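SusD family protein (Bacteroides uniformis, PDB 7KV1) probably binds beta-glucans at the cell surface as a SusD-type surface glycan-binding protein of a human gut bacterium. Local coordinates at residues Q67-L71 and N72-E76; G85-T88 and K89-Q93; G110-W113 and T114-S118. All coordinates share one frame; numbering follows the deposited sequence.

Contact 1 (Q67-L71 and N72-E76); sequences QYNAL and NIDGE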
loop_
_atom_site.group_PDB
_atom_site.type_symbol
_atom_site.label_atom_id
_atom_site.label_comp_id
_atom_site.label_asym_id
_atom_site.label_seq_id
_atom_site.Cartn_x
_atom_site.Cartn_y
_atom_site.Cartn_z
ATOM N N GLN A 67 -3.003 -9.442 -16.781
ATOM C CA GLN A 67 -3.964 -8.322 -16.885
ATOM C C GLN A 67 -3.468 -7.167 -16.009
ATOM O O GLN A 67 -2.681 -7.420 -15.085
ATOM C CB GLN A 67 -5.357 -8.801 -16.473
ATOM C CG GLN A 67 -6.480 -7.932 -17.020
ATOM C CD GLN A 67 -7.757 -8.707 -17.236
ATOM O OE1 GLN A 67 -7.974 -9.778 -16.667
ATOM N NE2 GLN A 67 -8.628 -8.151 -18.061
ATOM N N TYR A 68 -3.933 -5.949 -16.291
ATOM C CA TYR A 68 -3.525 -4.701 -15.597
ATOM C C TYR A 68 -4.072 -4.689 -14.156
ATOM O O TYR A 68 -5.223 -5.052 -13.898
ATOM C CB TYR A 68 -3.908 -3.486 -16.444
ATOM C CG TYR A 68 -3.025 -3.326 -17.661
ATOM C CD1 TYR A 68 -1.656 -3.155 -17.519
ATOM C CD2 TYR A 68 -3.535 -3.403 -18.947
ATOM C CE1 TYR A 68 -0.819 -3.033 -18.616
ATOM C CE2 TYR A 68 -2.712 -3.277 -20.059
ATOM C CZ TYR A 68 -1.348 -3.092 -19.893
ATOM O OH TYR A 68 -0.507 -2.957 -20.959
ATOM N N ASN A 69 -3.237 -4.226 -13.229
ATOM C CA ASN A 69 -3.551 -4.203 -11.778
ATOM C C ASN A 69 -2.727 -3.093 -11.112
ATOM O O ASN A 69 -1.828 -2.546 -11.782
ATOM C CB ASN A 69 -3.294 -5.575 -11.164
ATOM C CG ASN A 69 -3.838 -5.667 -9.755
ATOM O OD1 ASN A 69 -4.795 -4.970 -9.408
ATOM N ND2 ASN A 69 -3.230 -6.505 -8.935
ATOM N N ALA A 70 -3.035 -2.751 -9.854
ATOM C CA ALA A 70 -2.310 -1.720 -9.084
ATOM C C ALA A 70 -2.504 -1.999 -7.593
ATOM O O ALA A 70 -3.613 -2.379 -7.187
ATOM C CB ALA A 70 -2.799 -0.350 -9.470
ATOM N N LEU A 71 -1.457 -1.805 -6.808
ATOM C CA LEU A 71 -1.473 -2.117 -5.353
ATOM C C LEU A 71 -2.480 -1.195 -4.652
ATOM O O LEU A 71 -3.076 -1.645 -3.646
ATOM C CB LEU A 71 -0.060 -1.947 -4.787
ATOM C CG LEU A 71 0.955 -2.981 -5.294
ATOM C CD1 LEU A 71 2.339 -2.710 -4.741
ATOM C CD2 LEU A 71 0.514 -4.392 -4.927
ATOM N N ASN A 72 -2.621 0.070 -5.078
ATOM C CA ASN A 72 -3.555 0.998 -4.387
ATOM C C ASN A 72 -4.986 0.586 -4.738
ATOM O O ASN A 72 -5.837 0.663 -3.826
ATOM C CB ASN A 72 -3.252 2.489 -4.617
ATOM C CG ASN A 72 -3.340 2.936 -6.064
ATOM O OD1 ASN A 72 -3.050 2.159 -6.984
ATOM N ND2 ASN A 72 -3.713 4.204 -6.283
ATOM N N ILE A 73 -5.263 0.136 -5.976
ATOM C CA ILE A 73 -6.608 -0.384 -6.340
ATOM C C ILE A 73 -6.904 -1.567 -5.401
ATOM O O ILE A 73 -7.981 -1.584 -4.786
ATOM C CB ILE A 73 -6.734 -0.756 -7.835
ATOM C CG1 ILE A 73 -6.617 0.484 -8.729
ATOM C CG2 ILE A 73 -8.023 -1.505 -8.071
ATOM C CD1 ILE A 73 -6.513 0.169 -10.197
ATOM N N ASP A 74 -5.976 -2.507 -5.286
ATOM C CA ASP A 74 -6.181 -3.745 -4.480
ATOM C C ASP A 74 -6.443 -3.346 -3.019
ATOM O O ASP A 74 -7.338 -3.953 -2.377
ATOM C CB ASP A 74 -4.995 -4.698 -4.631
ATOM C CG ASP A 74 -4.782 -5.268 -6.032
ATOM O OD1 ASP A 74 -5.672 -5.084 -6.914
ATOM O OD2 ASP A 74 -3.743 -5.911 -6.232
ATOM N N GLY A 75 -5.740 -2.318 -2.518
ATOM C CA GLY A 75 -5.889 -1.847 -1.137
ATOM C C GLY A 75 -7.115 -0.964 -0.930
ATOM O O GLY A 75 -7.452 -0.678 0.242
ATOM N N GLU A 76 -7.806 -0.536 -1.990
ATOM C CA GLU A 76 -8.912 0.442 -1.843
ATOM C C GLU A 76 -10.257 -0.258 -2.087
ATOM O O GLU A 76 -11.236 0.095 -1.409
ATOM C CB GLU A 76 -8.710 1.640 -2.779
ATOM C CG GLU A 76 -7.563 2.554 -2.410
ATOM C CD GLU A 76 -7.875 3.590 -1.345
ATOM O OE1 GLU A 76 -9.026 3.639 -0.882
ATOM O OE2 GLU A 76 -6.946 4.292 -0.944
#
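N69 and D74 meet through their flat ends, approaching from opposite directions with the amide and carboxylate planes 35° apart. N69 ND2 donates to D74 OD2 at 2.8 Å, meeting the syn lone pair, and the acceptor sits slightly off the amide plane. N69 OD1 lies 2.6 Å from D74 OD1. The torsions explain the reach: with CG of N69 opposite the backbone N (chi1 -170°), the amide is carried to the start of the helix, where it meets the D74 carboxylate. N69 OD1 also receives a weak bond from A70 N, which helps to fix the amide's rotation. Replacing N69 with an alanine would probably leave D74 OD2 without this donor and the carboxylate freer to turn. The helix starts at this point: A70 is the N-cap, and its O takes D74 N at 3.0 Å, while L71 O takes G75 N at 3.0 Å. N69 and D74 thus occupy N' and N4, the two positions joined in a hydrophobic staple, but here the link is polar. A70 CB adds an apolar touch, 3.8 Å from I73 CD1. N72 ND2 bonds to G464 O. The turn is buried between helices: W95 of helix 93-99 touches N69, I73 and D74, L112 of helix 110-129 touches N69, L71 and D74, and helix 312-315 meets A70, N72 and I73.

Contact 2 (G85-T88 and K89-Q93); sequences GGAT and KTDMQ
The carboxylate of D91 is the flat group that closes this loop: its OD2 accepts A87 N at 2.9 Å through the anti lone pair, on the side away from OD1, in a nearly straight bond (171°). A87 CB lies beside the same oxygen, 3.4 Å from D91 OD2. The group reaches back there because D91 CG stands opposite its own backbone N (chi1 -164°), which turns the carboxylate toward the 85-88 segment. R370 lies near OD2 as well, but only as a long, weak ion pair. G86, with phi 80°, lies next to this carboxylate, and a side chain there would crowd D91 OD2. The other flat group is the T88 peptide, whose O takes D91 N at 3.0 Å with the donor well above the carbonyl plane; this closes a type I beta turn from T88 to D91. An ST motif is superimposed on it, since T88 OG1 accepts T90 N at 3.2 Å while T88 O bonds one residue further on. T90 OG1 donates to T88 OG1 as well, at 3.0 Å, so two donors grip one hydroxyl oxygen, which would limit the rotation of both side chains. Beyond the turn M92 is the N-cap of helix 93-99. At the opposite end of the loop, the backbone of G86 bonds to those of G335 and Y371, and G85 N bonds to Q372 OE1.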
loop_
_atom_site.group_PDB
_atom_site.type_symbol
_atom_site.label_atom_id
_atom_site.label_comp_id
_atom_site.label_asym_id
_atom_site.label_seq_id
_atom_site.Cartn_x
_atom_site.Cartn_y
_atom_site.Cartn_z
ATOM N N GLY A 85 -16.025 0.715 -10.565
ATOM C CA GLY A 85 -16.183 1.308 -11.906
ATOM C C GLY A 85 -15.915 0.308 -13.024
ATOM O O GLY A 85 -16.313 -0.881 -12.893
ATOM N N GLY A 86 -15.236 0.747 -14.077
ATOM C CA GLY A 86 -15.100 -0.019 -15.332
ATOM C C GLY A 86 -16.332 0.114 -16.199
ATOM O O GLY A 86 -17.233 0.927 -15.854
ATOM N N ALA A 87 -16.390 -0.641 -17.298
ATOM C CA ALA A 87 -17.467 -0.527 -18.312
ATOM C C ALA A 87 -18.791 -0.944 -17.671
ATOM O O ALA A 87 -19.763 -0.232 -17.860
ATOM C CB ALA A 87 -17.150 -1.364 -19.534
ATOM N N THR A 88 -18.787 -2.049 -16.920
ATOM C CA THR A 88 -19.978 -2.664 -16.291
ATOM C C THR A 88 -19.488 -3.463 -15.091
ATOM O O THR A 88 -18.222 -3.551 -14.896
ATOM C CB THR A 88 -20.743 -3.615 -17.239
ATOM O OG1 THR A 88 -20.018 -4.846 -17.346
ATOM C CG2 THR A 88 -20.971 -3.025 -18.608
ATOM N N LYS A 89 -20.402 -4.139 -14.395
ATOM C CA LYS A 89 -20.049 -4.887 -13.151
ATOM C C LYS A 89 -19.316 -6.185 -13.496
ATOM O O LYS A 89 -18.868 -6.848 -12.540
ATOM C CB LYS A 89 -21.293 -5.140 -12.286
ATOM C CG LYS A 89 -22.271 -6.185 -12.801
ATOM C CD LYS A 89 -23.234 -6.702 -11.736
ATOM C CE LYS A 89 -24.024 -5.605 -11.057
ATOM N NZ LYS A 89 -24.586 -4.651 -12.047
ATOM N N THR A 90 -19.197 -6.561 -14.784
ATOM C CA THR A 90 -18.423 -7.764 -15.221
ATOM C C THR A 90 -17.047 -7.341 -15.747
ATOM O O THR A 90 -16.242 -8.244 -16.061
ATOM C CB THR A 90 -19.136 -8.591 -16.300
ATOM O OG1 THR A 90 -19.277 -7.767 -17.453
ATOM C CG2 THR A 90 -20.505 -9.071 -15.883
ATOM N N ASP A 91 -16.758 -6.039 -15.767
ATOM C CA ASP A 91 -15.446 -5.488 -16.209
ATOM C C ASP A 91 -14.524 -5.524 -14.974
ATOM O O ASP A 91 -14.802 -4.809 -14.003
ATOM C CB ASP A 91 -15.651 -4.125 -16.884
ATOM C CG ASP A 91 -14.449 -3.673 -17.709
ATOM O OD1 ASP A 91 -13.648 -4.522 -18.040
ATOM O OD2 ASP A 91 -14.317 -2.470 -18.001
ATOM N N MET A 92 -13.491 -6.364 -14.980
ATOM C CA MET A 92 -12.756 -6.792 -13.754
ATOM C C MET A 92 -13.781 -7.276 -12.731
ATOM O O MET A 92 -13.888 -6.736 -11.611
ATOM C CB MET A 92 -11.881 -5.684 -13.162
ATOM C CG MET A 92 -10.806 -5.213 -14.125
ATOM S SD MET A 92 -9.743 -6.536 -14.754
ATOM C CE MET A 92 -8.778 -7.003 -13.320
ATOM N N GLN A 93 -14.528 -8.291 -13.129
ATOM C CA GLN A 93 -15.537 -8.929 -12.268
ATOM C C GLN A 93 -14.913 -9.287 -10.898
ATOM O O GLN A 93 -15.600 -9.121 -9.877
ATOM C CB GLN A 93 -16.092 -10.126 -13.028
ATOM C CG GLN A 93 -16.966 -11.026 -12.181
ATOM C CD GLN A 93 -17.633 -12.036 -13.082
ATOM O OE1 GLN A 93 -18.596 -11.700 -13.745
ATOM N NE2 GLN A 93 -17.077 -13.239 -13.155
#

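Contact 3 (G110-W113 and T114-S118); sequences GSLW and TVDYS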
loop_
_atom_site.group_PDB
_atom_site.type_symbol
_atom_site.label_atom_id
_atom_site.label_comp_id
_atom_site.label_asym_id
_atom_site.label_seq_id
_atom_site.Cartn_x
_atom_site.Cartn_y
_atom_site.Cartn_z
ATOM N N GLY A 110 -5.453 -13.554 -7.710
ATOM C CA GLY A 110 -4.477 -14.631 -7.988
ATOM C C GLY A 110 -3.141 -14.103 -8.472
ATOM O O GLY A 110 -2.098 -14.675 -8.111
ATOM N N SER A 111 -3.146 -13.039 -9.280
ATOM C CA SER A 111 -1.910 -12.471 -9.872
ATOM C C SER A 111 -0.989 -11.947 -8.763
ATOM O O SER A 111 0.243 -12.089 -8.888
ATOM C CB SER A 111 -2.235 -11.408 -10.910
ATOM O OG SER A 111 -2.851 -10.327 -10.268
ATOM N N LEU A 112 -1.556 -11.406 -7.682
ATOM C CA LEU A 112 -0.778 -10.845 -6.555
ATOM C C LEU A 112 -0.022 -11.985 -5.873
ATOM O O LEU A 112 1.155 -11.793 -5.529
ATOM C CB LEU A 112 -1.745 -10.136 -5.593
ATOM C CG LEU A 112 -1.274 -8.827 -5.005
ATOM C CD1 LEU A 112 -0.904 -7.849 -6.118
ATOM C CD2 LEU A 112 -2.336 -8.239 -4.077
ATOM N N TRP A 113 -0.655 -13.146 -5.737
ATOM C CA TRP A 113 -0.019 -14.384 -5.224
ATOM C C TRP A 113 1.187 -14.758 -6.104
ATOM O O TRP A 113 2.289 -14.915 -5.575
ATOM C CB TRP A 113 -1.071 -15.488 -5.134
ATOM C CG TRP A 113 -0.596 -16.847 -4.693
ATOM C CD1 TRP A 113 0.185 -17.721 -5.391
ATOM C CD2 TRP A 113 -1.058 -17.568 -3.536
ATOM N NE1 TRP A 113 0.268 -18.923 -4.732
ATOM C CE2 TRP A 113 -0.465 -18.841 -3.576
ATOM C CE3 TRP A 113 -1.896 -17.234 -2.465
ATOM C CZ2 TRP A 113 -0.673 -19.784 -2.582
ATOM C CZ3 TRP A 113 -2.099 -18.169 -1.477
ATOM C CH2 TRP A 113 -1.498 -19.425 -1.546
ATOM N N THR A 114 1.012 -14.814 -7.417
ATOM C CA THR A 114 2.100 -15.138 -8.370
ATOM C C THR A 114 3.216 -14.086 -8.259
ATOM O O THR A 114 4.378 -14.482 -8.122
ATOM C CB THR A 114 1.563 -15.282 -9.797
ATOM O OG1 THR A 114 0.513 -16.233 -9.683
ATOM C CG2 THR A 114 2.638 -15.754 -10.753
ATOM N N VAL A 115 2.881 -12.794 -8.292
ATOM C CA VAL A 115 3.877 -11.703 -8.123
ATOM C C VAL A 115 4.679 -11.936 -6.841
ATOM O O VAL A 115 5.924 -11.944 -6.882
ATOM C CB VAL A 115 3.177 -10.337 -8.074
ATOM C CG1 VAL A 115 4.138 -9.250 -7.628
ATOM C CG2 VAL A 115 2.527 -9.984 -9.399
ATOM N N ASP A 116 3.993 -12.099 -5.709
ATOM C CA ASP A 116 4.675 -12.179 -4.388
ATOM C C ASP A 116 5.591 -13.411 -4.341
ATOM O O ASP A 116 6.752 -13.268 -3.917
ATOM C CB ASP A 116 3.676 -12.152 -3.236
ATOM C CG ASP A 116 2.942 -10.826 -3.099
ATOM O OD1 ASP A 116 3.498 -9.767 -3.523
ATOM O OD2 ASP A 116 1.802 -10.871 -2.581
ATOM N N TYR A 117 5.112 -14.596 -4.749
ATOM C CA TYR A 117 5.959 -15.818 -4.728
ATOM C C TYR A 117 7.095 -15.714 -5.757
ATOM O O TYR A 117 8.145 -16.339 -5.529
ATOM C CB TYR A 117 5.122 -17.106 -4.816
ATOM C CG TYR A 117 4.469 -17.435 -3.503
ATOM C CD1 TYR A 117 5.229 -17.826 -2.407
ATOM C CD2 TYR A 117 3.099 -17.321 -3.336
ATOM C CE1 TYR A 117 4.633 -18.129 -1.188
ATOM C CE2 TYR A 117 2.489 -17.622 -2.131
ATOM C CZ TYR A 117 3.258 -18.002 -1.042
ATOM O OH TYR A 117 2.645 -18.281 0.147
ATOM N N SER A 118 6.909 -15.011 -6.868
ATOM C CA SER A 118 8.004 -14.733 -7.821
ATOM C C SER A 118 9.076 -13.875 -7.140
ATOM O O SER A 118 10.260 -14.210 -7.213
ATOM C CB SER A 118 7.475 -14.079 -9.060
ATOM O OG SER A 118 6.598 -14.969 -9.731
#
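W113 CG lies opposite its backbone N (chi1 177°), whereas Y117 CG sits beside its backbone N (chi1 -77°), and these two settings bring the indole and the phenol together one helical turn apart. The rings form a T-shaped (edge-to-face) pair: the edge of Y117 points to the five-membered ring of W113, with centroids 4.7 Å apart and planes at 57°, well short of perpendicular. Y117 CE2 is the atom over the indole face, displaced toward the rim and 3.5 Å from W113 CE2. Next to it Y117 CD2 reaches W113 NE1, also at 3.5 Å. The backbone spaces the pair, because Y117 N bonds to W113 O at 3.0 Å almost linearly, as expected for the i to i+4 pairing of an alpha-helix. The phenol OH bonds to P167 O, which fixes the far end of the ring. On another side of the helix V115 CG2 packs against S111 O, 3.1 Å away, beside the V115 N to S111 O bond. Further on, S118 OG bonds to T114 O at 2.8 Å from above the carbonyl plane; S118 N also bonds there, and T114 O has two donors. Around this part of helix 110-129, helix 138-162 packs on L112, D116 and Y117, while F163 makes a second edge-to-face pair with W113. Helix 514-519 reaches W113 and T114 through E516.

In the fold
Contacts 1 and 3 are buried and contact 2 is the more superficial, its centre about 23 Å from that of the chain against about 9 and 15 Å for the others. Chemistry follows place: contact 1 relies on a polar pair at a helix start, contact 3 on an aromatic pair within a helix, and contact 2 on hydroxyl, carboxylate and backbone bonds in a loop. L112 CD1 of contact 3 touches D74 OD2 of contact 1 at 3.4 Å, joining helices 71-76 and 110-129. M92 CE of contact 2 packs on Y68 O of contact 1 at 4.1 Å, while contacts 2 and 3 do not touch.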